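Local coordinates for protein trypanothione-dependent glyoxalase I (Leishmania major, PDB 2C21) that is a dimeric, nickel-binding member of the glyoxalase/bleomycin resistance/dioxygenase superfamily, with metal sites formed between its two subunits, at residues T12-G17 with L61-N66. Sequence-based numbering, arbitrary orientation.
Sequences TMIRVG and LELTYN. With NI (nickel (II) ion), chain G.
Ile14 and Leu63 lie side by side on the apolar face shared by two parallel strands, with Ile14 CG1 3.7 Å from Leu63 CD2. The first torsion of Ile14 (56°) sets CG1 between the backbone N and the carbonyl carbon, where it also meets Leu61 CD1 at 4.1 Å; Val16 CG2 extends the cluster onto Leu63 CB. Four backbone bonds join the strands in parallel register: Glu62 N to Thr12 O, Ile14 N to Glu62 O, Thr64 N to Ile14 O and Val16 N to Thr64 O, all 2.9–3.0 Å and at least 160° at hydrogen.

On the other face, Met13, its chain bent at chi2 and chi3, brings SD 3.2 Å from Thr64 OG1 and CE 3.9 Å above the centre of the Arg15 guanidinium plane. Met13 CG passes 3.5 Å from Glu62 OE1. The extended Glu62 chain carries OE1 to the nickel ion (2.4 Å), whose shell is completed by a water, His11, and His80 and Glu123 of the second subunit. At the outer end, one water accepts from both Arg15 NE and Asn66 ND2, whose flat groups are 15° from coplanar.

This is the 8-15/60-66 pair of a βαβββ module of the glyoxalase fold. Helix 19-29 packs on the Ile14/Leu61 side through Tyr26, strand 45-51 flanks 60-66, and residues 12-14 pair antiparallel with a strand of the second subunit, carrying the sheet across the interface.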
ATOM      1  N   THR A  12       1.397  -2.975   2.751  1.00 36.59           N
ATOM      2  CA  THR A  12       2.002  -2.886   1.439  1.00 36.40           C
ATOM      3  C   THR A  12       3.475  -3.206   1.610  1.00 36.72           C
ATOM      4  O   THR A  12       4.124  -2.688   2.530  1.00 35.78           O
ATOM      5  CB  THR A  12       1.850  -1.461   0.856  1.00 36.33           C
ATOM      6  OG1 THR A  12       0.463  -1.128   0.766  1.00 36.24           O
ATOM      7  CG2 THR A  12       2.466  -1.366  -0.491  1.00 37.99           C
ATOM      8  N   MET A  13       4.005  -4.055   0.727  1.00 36.45           N
ATOM      9  CA  MET A  13       5.402  -4.477   0.817  1.00 36.81           C
ATOM     10  C   MET A  13       6.254  -3.872  -0.300  1.00 36.90           C
ATOM     11  O   MET A  13       5.876  -3.921  -1.471  1.00 37.90           O
ATOM     12  CB  MET A  13       5.500  -5.990   0.736  1.00 36.94           C
ATOM     13  CG  MET A  13       6.912  -6.553   1.025  1.00 37.78           C
ATOM     14  SD  MET A  13       8.088  -6.509  -0.330  1.00 38.26           S
ATOM     15  CE  MET A  13       7.828  -8.097  -1.109  1.00 38.81           C
ATOM     16  N   ILE A  14       7.421  -3.340   0.070  1.00 37.17           N
ATOM     17  CA  ILE A  14       8.432  -2.857  -0.892  1.00 37.12           C
ATOM     18  C   ILE A  14       9.784  -3.486  -0.519  1.00 37.31           C
ATOM     19  O   ILE A  14      10.041  -3.761   0.660  1.00 36.33           O
ATOM     20  CB  ILE A  14       8.565  -1.311  -0.878  1.00 37.56           C
ATOM     21  CG1 ILE A  14       8.882  -0.792   0.526  1.00 38.72           C
ATOM     22  CG2 ILE A  14       7.306  -0.640  -1.427  1.00 38.16           C
ATOM     23  CD1 ILE A  14       9.418   0.640   0.541  1.00 39.59           C
ATOM     24  N   ARG A  15      10.634  -3.728  -1.513  1.00 37.29           N
ATOM     25  CA  ARG A  15      11.973  -4.240  -1.255  1.00 36.62           C
ATOM     26  C   ARG A  15      12.956  -3.077  -1.201  1.00 36.77           C
ATOM     27  O   ARG A  15      12.850  -2.109  -1.966  1.00 36.95           O
ATOM     28  CB  ARG A  15      12.421  -5.244  -2.318  1.00 36.84           C
ATOM     29  CG  ARG A  15      11.502  -6.481  -2.484  1.00 36.60           C
ATOM     30  CD  ARG A  15      11.890  -7.318  -3.680  1.00 38.48           C
ATOM     31  NE  ARG A  15      10.965  -8.453  -3.852  1.00 40.16           N
ATOM     32  CZ  ARG A  15       9.815  -8.415  -4.528  1.00 42.93           C
ATOM     33  NH1 ARG A  15       9.405  -7.322  -5.159  1.00 40.15           N
ATOM     34  NH2 ARG A  15       9.054  -9.503  -4.573  1.00 42.61           N
ATOM     35  N   VAL A  16      13.899  -3.173  -0.281  1.00 36.61           N
ATOM     36  CA  VAL A  16      14.827  -2.076   0.012  1.00 36.06           C
ATOM     37  C   VAL A  16      16.246  -2.575   0.024  1.00 35.95           C
ATOM     38  O   VAL A  16      16.518  -3.727   0.397  1.00 35.26           O
ATOM     39  CB  VAL A  16      14.490  -1.385   1.348  1.00 36.63           C
ATOM     40  CG1 VAL A  16      13.061  -0.805   1.300  1.00 38.58           C
ATOM     41  CG2 VAL A  16      14.643  -2.338   2.540  1.00 36.70           C
ATOM     42  N   GLY A  17      17.168  -1.695  -0.351  1.00 36.17           N
ATOM     43  CA  GLY A  17      18.584  -2.055  -0.429  1.00 36.56           C
ATOM     44  C   GLY A  17      19.352  -2.090   0.884  1.00 36.87           C
ATOM     45  O   GLY A  17      20.373  -2.758   0.977  1.00 37.01           O
ATOM     46  N   LEU A  61       3.488  -0.717   6.675  1.00 37.90           N
ATOM     47  CA  LEU A  61       4.488  -0.860   5.635  1.00 38.21           C
ATOM     48  C   LEU A  61       5.412  -2.028   5.982  1.00 38.19           C
ATOM     49  O   LEU A  61       5.876  -2.144   7.126  1.00 37.47           O
ATOM     50  CB  LEU A  61       5.298   0.443   5.534  1.00 38.72           C
ATOM     51  CG  LEU A  61       6.414   0.540   4.496  1.00 39.86           C
ATOM     52  CD1 LEU A  61       5.881   0.280   3.092  1.00 41.16           C
ATOM     53  CD2 LEU A  61       7.064   1.922   4.586  1.00 41.20           C
ATOM     54  N   GLU A  62       5.644  -2.895   4.994  1.00 37.76           N
ATOM     55  CA  GLU A  62       6.559  -4.022   5.108  1.00 38.47           C
ATOM     56  C   GLU A  62       7.757  -3.802   4.201  1.00 38.82           C
ATOM     57  O   GLU A  62       7.592  -3.640   2.982  1.00 38.77           O
ATOM     58  CB  GLU A  62       5.887  -5.335   4.686  1.00 38.17           C
ATOM     59  CG  GLU A  62       6.793  -6.541   4.827  1.00 38.47           C
ATOM     60  CD  GLU A  62       6.209  -7.813   4.221  1.00 41.42           C
ATOM     61  OE1 GLU A  62       5.074  -7.776   3.710  1.00 39.13           O
ATOM     62  OE2 GLU A  62       6.899  -8.851   4.276  1.00 43.51           O
ATOM     63  N   LEU A  63       8.957  -3.813   4.788  1.00 38.58           N
ATOM     64  CA  LEU A  63      10.203  -3.777   4.028  1.00 38.83           C
ATOM     65  C   LEU A  63      10.813  -5.165   3.984  1.00 38.72           C
ATOM     66  O   LEU A  63      10.913  -5.826   5.007  1.00 38.84           O
ATOM     67  CB  LEU A  63      11.210  -2.833   4.677  1.00 39.20           C
ATOM     68  CG  LEU A  63      10.683  -1.509   5.196  1.00 40.77           C
ATOM     69  CD1 LEU A  63      11.834  -0.754   5.847  1.00 41.14           C
ATOM     70  CD2 LEU A  63      10.059  -0.722   4.072  1.00 40.54           C
ATOM     71  N   THR A  64      11.235  -5.581   2.791  1.00 38.63           N
ATOM     72  CA  THR A  64      11.956  -6.816   2.596  1.00 38.59           C
ATOM     73  C   THR A  64      13.372  -6.453   2.171  1.00 38.09           C
ATOM     74  O   THR A  64      13.562  -5.695   1.213  1.00 37.65           O
ATOM     75  CB  THR A  64      11.319  -7.651   1.453  1.00 38.81           C
ATOM     76  OG1 THR A  64       9.961  -7.967   1.783  1.00 38.89           O
ATOM     77  CG2 THR A  64      12.099  -8.919   1.233  1.00 38.86           C
ATOM     78  N   TYR A  65      14.342  -6.981   2.911  1.00 37.60           N
ATOM     79  CA  TYR A  65      15.741  -6.892   2.552  1.00 37.83           C
ATOM     80  C   TYR A  65      16.215  -8.283   2.124  1.00 38.10           C
ATOM     81  O   TYR A  65      16.091  -9.248   2.889  1.00 38.11           O
ATOM     82  CB  TYR A  65      16.561  -6.385   3.754  1.00 37.50           C
ATOM     83  CG  TYR A  65      18.047  -6.525   3.563  1.00 37.66           C
ATOM     84  CD1 TYR A  65      18.713  -5.755   2.606  1.00 37.59           C
ATOM     85  CD2 TYR A  65      18.796  -7.432   4.321  1.00 36.24           C
ATOM     86  CE1 TYR A  65      20.076  -5.879   2.414  1.00 37.48           C
ATOM     87  CE2 TYR A  65      20.164  -7.559   4.132  1.00 35.84           C
ATOM     88  CZ  TYR A  65      20.796  -6.786   3.177  1.00 37.21           C
ATOM     89  OH  TYR A  65      22.155  -6.892   2.961  1.00 36.56           O
ATOM     90  N   ASN A  66      16.746  -8.384   0.905  1.00 38.20           N
ATOM     91  CA  ASN A  66      17.434  -9.581   0.450  1.00 38.47           C
ATOM     92  C   ASN A  66      18.926  -9.405   0.631  1.00 38.39           C
ATOM     93  O   ASN A  66      19.496  -8.449   0.111  1.00 38.18           O
ATOM     94  CB  ASN A  66      17.115  -9.874  -1.014  1.00 39.08           C
ATOM     95  CG  ASN A  66      15.714 -10.384  -1.190  1.00 41.14           C
ATOM     96  OD1 ASN A  66      15.392 -11.487  -0.751  1.00 44.51           O
ATOM     97  ND2 ASN A  66      14.860  -9.577  -1.787  1.00 42.15           N
TER
HETATM   98 NI    NI G1142       3.291  -9.198   3.056  0.50 35.36          NI
HETATM   99  O   HOH W   1      12.221 -10.753  -2.521  1.00 33.30           O
HETATM  100  O   HOH W   2      17.464  -6.017  -0.602  1.00 32.22           O
HETATM  101  O   HOH W   3       3.894 -10.481   4.118  1.00 38.79           O